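Local coordinates for beta-galactosidase (Trichoderma reesei, PDB 3OG2), which probably hydrolyses terminal non-reducing beta-D-galactose residues from beta-D-galactosides, as a glycoside hydrolase of family 35 built on a TIM barrel, at residues L657-L668 with G883-L891; F368-I376 with S574-V582. All coordinates share one frame; numbering follows the deposited sequence.

Contact 1: L657-L668 with G883-L891; sequences LTKLKWYKVDSL and GIAFYAAKL
Tyr663 to Asp666 pair with Ala888 to Ala885 as antiparallel strands, their axes 4.7 Å apart at closest approach and 156° apart in direction. Tyr663–Ala888 and Val665–Phe886 are hydrogen-bonded pairs, alternating with the non-hydrogen-bonded pairs Lys664–Tyr887 and Asp666–Ala885. Ser667 N extends the ladder to Ile884 O at 2.7 Å. At the other end the strands part, and two waters bridge Lys661 and Lys890, each joining a backbone N of one residue to the O of the other. A third water links Asp666 OD1 to Ile884 N.

Trp662 lays one face of its six-membered ring over Ala889: CB stands 3.6 Å from the centroid, 16° off the normal, a CH-pi contact. Its NE1 donates to Leu657 O at 2.9 Å, which ties the indole to the 3-10 turn of Leu657 to Lys659 and fixes its rotation. Leu660 CB lies 3.9 Å from Ala889 CB, so this methyl meets both the indole face and the leucine side chain. Lys664 runs its methylenes alongside Tyr887, turned that way by a chi1 of 176° that sets CG opposite the backbone N; Lys664 CG lies 3.7 Å from Tyr887 CE2. Beyond the pairing, Asp666 OD1 takes Leu668 N at 2.8 Å from above the carboxylate plane, forming an Asx turn, while OD2 makes a salt bridge with Arg672.

Strand 663-666 is the outermost strand of a five-stranded antiparallel sheet, held to its neighbour by the backbone ladder and apolar packing, to which Lys664 adds its methylenes; where the strands part, water bridges the backbones.

Contact 2: F368-I376 with S574-V582; sequences FLKVSPGYI and SSLMNPDSV
Asn578 faces the end of helix 357-370, and its backbone N gives Lys370 O a nearly straight bond of 2.8 Å (166° at the hydrogen), directed almost along the C=O axis. Its amide straddles the turn that follows. ND2 makes a weak bond of 3.2 Å to Val371 O, whereas OD1 lies 3.4 Å from Pro373 CD, against the proline ring. Replacing this side chain by an alanine's methyl would probably leave Val371 O without its weak amide donor, though still bonded to Trp474, and open a gap beside the Pro373 ring.

Met577 also runs toward the helix end. Its CB stands 3.7 Å from Lys370 O, CG carries the chain on, and SD passes 4.0 Å from the same oxygen. Bends at chi2 (-65°) and chi3 (-74°) curl the chain, bringing CE to 3.2 Å from Leu369 O and within 4.3 Å of Ile376 CD1. The CE methyl thus sits between Leu369 O and the Pro373 to Ile376 side. Lys370 reaches across Pro579 at about a right angle; its NZ meets Leu576 O through one water.

Among its neighbours, the join ties the break between helices 357-370 and 374-377 to the loop before strand 583-585. Glu38, which opens strand 38-47 of the barrel sheet, accepts from the backbone N of Leu576 and Met577. From strand 470-476, Trp474 donates through NE1 to Val371 O and Asn475 through ND2 to Pro579 O, so barrel, helix end and two beta domains meet here.

Both contacts are largely buried, yet they share no element and lie on opposite sides of the chain's centre, their centres about 55 Å apart. Contact 1 is strand pairing: it adds a short edge strand to a sheet formed mainly by residues more than 200 positions later, and a regular backbone ladder carries it. Contact 2 has no such ladder. It joins the end of a helix to an irregular loop through one strong backbone bond, a weak amide bond and a curled methionine, over less than half the buried surface. The first lies within a single beta sheet; the second is a junction between separate parts of the fold.

Contact 1: L657-L668 with G883-L891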
# COMPACT_ATOMS: atom_id res chain seq x y z
N LEU A 657 -0.54 -27.07 12.05
CA LEU A 657 -0.84 -27.49 10.68
C LEU A 657 -0.33 -28.90 10.38
O LEU A 657 -0.87 -29.63 9.56
CB LEU A 657 -0.24 -26.49 9.68
CG LEU A 657 -0.76 -25.05 9.82
CD1 LEU A 657 -0.19 -24.22 8.67
CD2 LEU A 657 -2.27 -25.00 9.78
N THR A 658 0.74 -29.29 11.02
CA THR A 658 1.26 -30.61 10.67
C THR A 658 0.36 -31.72 11.19
O THR A 658 0.45 -32.86 10.70
CB THR A 658 2.68 -30.83 11.22
OG1 THR A 658 2.61 -30.90 12.66
CG2 THR A 658 3.54 -29.63 10.86
N LYS A 659 -0.50 -31.40 12.16
CA LYS A 659 -1.42 -32.41 12.71
C LYS A 659 -2.80 -32.39 12.04
O LYS A 659 -3.70 -33.19 12.40
CB LYS A 659 -1.58 -32.21 14.20
CG LYS A 659 -0.40 -32.45 15.10
CD LYS A 659 0.54 -33.55 14.63
CE LYS A 659 1.81 -33.56 15.49
NZ LYS A 659 1.47 -33.85 16.92
N LEU A 660 -2.99 -31.53 11.05
CA LEU A 660 -4.26 -31.60 10.31
C LEU A 660 -4.39 -32.90 9.55
O LEU A 660 -3.42 -33.61 9.36
CB LEU A 660 -4.45 -30.40 9.34
CG LEU A 660 -4.41 -29.02 10.01
CD1 LEU A 660 -4.49 -27.95 8.93
CD2 LEU A 660 -5.50 -28.82 11.06
N LYS A 661 -5.57 -33.20 9.10
CA LYS A 661 -5.77 -34.41 8.27
C LYS A 661 -5.62 -33.99 6.80
O LYS A 661 -6.54 -33.42 6.18
CB LYS A 661 -7.14 -35.00 8.55
CG LYS A 661 -7.36 -36.30 7.84
CD LYS A 661 -8.65 -37.00 8.26
CE LYS A 661 -8.73 -38.33 7.51
NZ LYS A 661 -10.10 -38.86 7.42
N TRP A 662 -4.45 -34.19 6.26
CA TRP A 662 -4.11 -33.76 4.90
C TRP A 662 -4.56 -34.80 3.86
O TRP A 662 -4.37 -35.99 4.06
CB TRP A 662 -2.60 -33.56 4.72
CG TRP A 662 -2.14 -32.31 5.42
CD1 TRP A 662 -1.56 -32.24 6.66
CD2 TRP A 662 -2.22 -30.96 4.94
NE1 TRP A 662 -1.27 -30.92 6.98
CE2 TRP A 662 -1.67 -30.10 5.94
CE3 TRP A 662 -2.72 -30.41 3.76
CZ2 TRP A 662 -1.60 -28.72 5.77
CZ3 TRP A 662 -2.66 -29.04 3.58
CH2 TRP A 662 -2.11 -28.20 4.56
N TYR A 663 -5.10 -34.29 2.77
CA TYR A 663 -5.50 -35.09 1.63
C TYR A 663 -4.64 -34.67 0.45
O TYR A 663 -4.36 -33.49 0.32
CB TYR A 663 -6.98 -34.87 1.29
CG TYR A 663 -7.89 -35.50 2.32
CD1 TYR A 663 -8.26 -34.89 3.51
CD2 TYR A 663 -8.41 -36.78 2.08
CE1 TYR A 663 -9.12 -35.54 4.40
CE2 TYR A 663 -9.25 -37.42 2.96
CZ TYR A 663 -9.59 -36.79 4.12
OH TYR A 663 -10.42 -37.48 4.97
N LYS A 664 -4.32 -35.62 -0.42
CA LYS A 664 -3.45 -35.32 -1.57
C LYS A 664 -4.09 -35.72 -2.88
O LYS A 664 -4.78 -36.75 -2.94
CB LYS A 664 -2.15 -36.10 -1.36
CG LYS A 664 -1.14 -36.01 -2.50
CD LYS A 664 -0.00 -37.00 -2.28
CE LYS A 664 1.04 -36.90 -3.37
NZ LYS A 664 1.71 -38.20 -3.69
N VAL A 665 -3.80 -34.95 -3.93
CA VAL A 665 -4.19 -35.35 -5.28
C VAL A 665 -3.02 -35.07 -6.22
O VAL A 665 -2.35 -34.04 -6.08
CB VAL A 665 -5.51 -34.69 -5.70
CG1 VAL A 665 -5.41 -33.18 -5.83
CG2 VAL A 665 -5.99 -35.26 -7.05
N ASP A 666 -2.77 -35.99 -7.16
CA ASP A 666 -1.77 -35.70 -8.21
C ASP A 666 -2.25 -34.56 -9.06
O ASP A 666 -3.37 -34.62 -9.58
CB ASP A 666 -1.61 -36.96 -9.03
CG ASP A 666 -0.49 -36.86 -10.07
OD1 ASP A 666 0.17 -35.83 -10.28
OD2 ASP A 666 -0.25 -37.92 -10.69
N SER A 667 -1.42 -33.53 -9.18
CA SER A 667 -1.83 -32.43 -10.03
C SER A 667 -0.99 -32.35 -11.30
O SER A 667 -0.95 -31.31 -11.95
CB SER A 667 -1.76 -31.11 -9.27
OG SER A 667 -2.33 -30.03 -10.06
N LEU A 668 -0.39 -33.47 -11.70
CA LEU A 668 0.15 -33.59 -13.05
C LEU A 668 -0.29 -34.91 -13.67
O LEU A 668 0.51 -35.74 -14.14
CB LEU A 668 1.66 -33.40 -12.99
CG LEU A 668 2.32 -33.07 -14.33
CD1 LEU A 668 1.88 -31.71 -14.90
CD2 LEU A 668 3.86 -33.14 -14.15
N GLY A 883 7.40 -33.38 -10.23
CA GLY A 883 5.97 -33.49 -10.49
C GLY A 883 5.26 -32.46 -9.63
O GLY A 883 5.86 -31.54 -9.08
N ILE A 884 3.94 -32.56 -9.58
CA ILE A 884 3.13 -31.53 -8.92
C ILE A 884 2.02 -32.23 -8.17
O ILE A 884 1.24 -33.01 -8.77
CB ILE A 884 2.54 -30.49 -9.92
CG1 ILE A 884 3.60 -29.94 -10.86
CG2 ILE A 884 1.83 -29.38 -9.11
CD1 ILE A 884 3.11 -28.92 -11.86
N ALA A 885 1.92 -31.96 -6.88
CA ALA A 885 0.84 -32.53 -6.07
C ALA A 885 0.07 -31.41 -5.40
O ALA A 885 0.63 -30.36 -5.17
CB ALA A 885 1.40 -33.38 -4.94
N PHE A 886 -1.19 -31.63 -5.10
CA PHE A 886 -1.93 -30.63 -4.36
C PHE A 886 -2.45 -31.27 -3.07
O PHE A 886 -2.94 -32.40 -3.10
CB PHE A 886 -3.10 -30.11 -5.23
CG PHE A 886 -3.98 -29.15 -4.45
CD1 PHE A 886 -3.50 -27.93 -4.02
CD2 PHE A 886 -5.31 -29.48 -4.17
CE1 PHE A 886 -4.31 -27.04 -3.32
CE2 PHE A 886 -6.11 -28.61 -3.44
CZ PHE A 886 -5.63 -27.36 -3.01
N TYR A 887 -2.33 -30.53 -2.00
CA TYR A 887 -2.69 -30.96 -0.66
C TYR A 887 -3.78 -30.07 -0.09
O TYR A 887 -3.69 -28.85 -0.17
CB TYR A 887 -1.48 -30.88 0.24
CG TYR A 887 -0.32 -31.77 -0.21
CD1 TYR A 887 0.69 -31.30 -1.04
CD2 TYR A 887 -0.29 -33.09 0.23
CE1 TYR A 887 1.71 -32.15 -1.42
CE2 TYR A 887 0.74 -33.94 -0.15
CZ TYR A 887 1.75 -33.46 -0.97
OH TYR A 887 2.79 -34.26 -1.38
N ALA A 888 -4.80 -30.67 0.52
CA ALA A 888 -5.88 -29.90 1.10
C ALA A 888 -6.16 -30.39 2.53
O ALA A 888 -6.07 -31.59 2.80
CB ALA A 888 -7.18 -29.99 0.30
N ALA A 889 -6.56 -29.46 3.40
CA ALA A 889 -6.90 -29.87 4.77
C ALA A 889 -7.92 -28.91 5.33
O ALA A 889 -7.89 -27.72 4.99
CB ALA A 889 -5.68 -29.95 5.67
N LYS A 890 -8.78 -29.38 6.21
CA LYS A 890 -9.67 -28.53 6.94
C LYS A 890 -8.93 -27.97 8.16
O LYS A 890 -8.26 -28.67 8.89
CB LYS A 890 -10.88 -29.37 7.42
CG LYS A 890 -11.94 -28.49 8.09
CD LYS A 890 -13.09 -29.38 8.60
CE LYS A 890 -14.22 -29.51 7.61
NZ LYS A 890 -15.21 -30.53 8.08
N LEU A 891 -9.08 -26.66 8.36
CA LEU A 891 -8.48 -25.95 9.48
C LEU A 891 -9.59 -25.29 10.25
O LEU A 891 -10.03 -24.22 9.88
CB LEU A 891 -7.46 -24.92 8.96
CG LEU A 891 -6.89 -23.93 10.00
CD1 LEU A 891 -6.15 -24.62 11.11
CD2 LEU A 891 -6.02 -22.89 9.25
O HOH W 1 -8.89 -32.22 6.77
O HOH W 2 -7.95 -31.36 9.37
O HOH W 3 3.00 -35.30 -10.24

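Contact 2: F368-I376 with S574-V582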
# COMPACT_ATOMS: atom_id res chain seq x y z
N PHE A 368 0.02 17.91 13.37
CA PHE A 368 0.54 19.26 13.31
C PHE A 368 -0.08 20.04 12.15
O PHE A 368 -0.57 21.18 12.33
CB PHE A 368 2.08 19.19 13.15
CG PHE A 368 2.66 20.54 12.73
CD1 PHE A 368 2.56 21.66 13.54
CD2 PHE A 368 3.29 20.64 11.51
CE1 PHE A 368 3.04 22.91 13.15
CE2 PHE A 368 3.80 21.87 11.14
CZ PHE A 368 3.70 22.98 11.95
N LEU A 369 -0.07 19.43 10.95
CA LEU A 369 -0.50 20.23 9.78
C LEU A 369 -1.98 20.59 9.90
O LEU A 369 -2.36 21.70 9.50
CB LEU A 369 -0.22 19.51 8.48
CG LEU A 369 1.27 19.52 8.05
CD1 LEU A 369 1.48 18.68 6.83
CD2 LEU A 369 1.72 20.98 7.76
N LYS A 370 -2.81 19.70 10.46
CA LYS A 370 -4.25 19.99 10.42
C LYS A 370 -4.66 21.08 11.40
O LYS A 370 -5.80 21.54 11.33
CB LYS A 370 -5.04 18.71 10.57
CG LYS A 370 -4.96 18.09 11.96
CD LYS A 370 -5.74 16.75 11.97
CE LYS A 370 -7.20 16.98 11.72
NZ LYS A 370 -8.06 15.77 11.96
N VAL A 371 -3.76 21.53 12.30
CA VAL A 371 -4.11 22.65 13.18
C VAL A 371 -3.30 23.89 12.81
O VAL A 371 -3.29 24.86 13.59
CB VAL A 371 -3.96 22.26 14.68
CG1 VAL A 371 -4.92 21.14 15.03
CG2 VAL A 371 -2.51 21.88 15.04
N SER A 372 -2.71 23.92 11.61
CA SER A 372 -1.76 24.97 11.26
C SER A 372 -2.09 25.62 9.94
O SER A 372 -1.32 25.57 8.98
CB SER A 372 -0.33 24.37 11.22
OG SER A 372 0.02 23.82 12.48
N PRO A 373 -3.27 26.25 9.86
CA PRO A 373 -3.67 26.85 8.56
C PRO A 373 -2.72 27.93 8.10
O PRO A 373 -2.67 28.18 6.88
CB PRO A 373 -5.03 27.46 8.85
CG PRO A 373 -5.13 27.53 10.33
CD PRO A 373 -4.28 26.44 10.90
N GLY A 374 -1.93 28.55 8.95
CA GLY A 374 -1.02 29.57 8.52
C GLY A 374 0.06 28.98 7.66
O GLY A 374 0.70 29.70 6.87
N TYR A 375 0.29 27.69 7.75
CA TYR A 375 1.26 27.05 6.84
C TYR A 375 0.86 27.21 5.38
O TYR A 375 1.70 27.35 4.47
CB TYR A 375 1.37 25.57 7.23
CG TYR A 375 2.03 24.69 6.17
CD1 TYR A 375 3.41 24.62 6.03
CD2 TYR A 375 1.24 23.91 5.31
CE1 TYR A 375 4.01 23.83 5.07
CE2 TYR A 375 1.81 23.10 4.35
CZ TYR A 375 3.21 23.07 4.23
OH TYR A 375 3.83 22.28 3.31
N ILE A 376 -0.43 27.22 5.09
CA ILE A 376 -0.90 27.24 3.72
C ILE A 376 -0.56 28.54 3.05
O ILE A 376 -0.24 28.56 1.85
CB ILE A 376 -2.40 27.02 3.66
CG1 ILE A 376 -2.75 25.62 4.17
CG2 ILE A 376 -2.86 27.24 2.22
CD1 ILE A 376 -4.22 25.38 4.38
N SER A 574 -16.39 19.08 12.41
CA SER A 574 -16.85 20.47 12.29
C SER A 574 -16.18 21.21 11.14
O SER A 574 -16.73 22.20 10.65
CB SER A 574 -16.65 21.23 13.58
OG SER A 574 -15.24 21.27 13.86
N SER A 575 -15.02 20.73 10.74
CA SER A 575 -14.21 21.40 9.69
C SER A 575 -13.06 20.44 9.39
O SER A 575 -12.83 19.50 10.17
CB SER A 575 -13.70 22.78 10.14
OG SER A 575 -12.95 22.68 11.33
N LEU A 576 -12.30 20.66 8.31
CA LEU A 576 -11.13 19.83 8.05
C LEU A 576 -9.90 20.30 8.82
O LEU A 576 -9.13 19.45 9.31
CB LEU A 576 -10.76 19.87 6.54
CG LEU A 576 -11.76 19.14 5.64
CD1 LEU A 576 -11.58 19.48 4.19
CD2 LEU A 576 -11.60 17.65 5.91
N MET A 577 -9.72 21.63 8.94
CA MET A 577 -8.60 22.19 9.68
C MET A 577 -9.11 22.66 11.04
O MET A 577 -10.23 23.18 11.14
CB MET A 577 -7.99 23.39 8.95
CG MET A 577 -7.53 23.08 7.54
SD MET A 577 -6.16 21.92 7.40
CE MET A 577 -4.85 23.05 7.96
N ASN A 578 -8.31 22.49 12.09
CA ASN A 578 -8.79 22.88 13.45
C ASN A 578 -10.16 22.31 13.80
O ASN A 578 -11.03 23.03 14.35
CB ASN A 578 -8.80 24.40 13.63
CG ASN A 578 -7.38 24.92 13.42
OD1 ASN A 578 -7.17 25.68 12.47
ND2 ASN A 578 -6.42 24.57 14.24
N PRO A 579 -10.40 21.03 13.58
CA PRO A 579 -11.74 20.50 13.89
C PRO A 579 -11.97 20.41 15.39
O PRO A 579 -11.03 20.28 16.22
CB PRO A 579 -11.66 19.06 13.38
CG PRO A 579 -10.19 18.72 13.54
CD PRO A 579 -9.51 19.97 13.10
N ASP A 580 -13.23 20.39 15.81
CA ASP A 580 -13.55 20.06 17.20
C ASP A 580 -13.03 18.66 17.46
O ASP A 580 -13.14 17.75 16.61
CB ASP A 580 -15.06 20.10 17.38
CG ASP A 580 -15.64 21.49 17.30
OD1 ASP A 580 -14.89 22.47 17.24
OD2 ASP A 580 -16.90 21.56 17.30
N SER A 581 -12.45 18.45 18.62
CA SER A 581 -11.76 17.19 18.89
C SER A 581 -11.76 16.87 20.41
O SER A 581 -12.21 17.71 21.19
CB SER A 581 -10.31 17.29 18.40
OG SER A 581 -9.57 18.18 19.25
N VAL A 582 -11.24 15.71 20.76
CA VAL A 582 -10.83 15.45 22.13
C VAL A 582 -9.42 14.90 22.01
O VAL A 582 -9.07 14.23 21.01
CB VAL A 582 -11.73 14.46 22.88
CG1 VAL A 582 -13.19 14.92 22.89
CG2 VAL A 582 -11.62 13.07 22.27
O HOH W 4 -10.17 16.97 10.34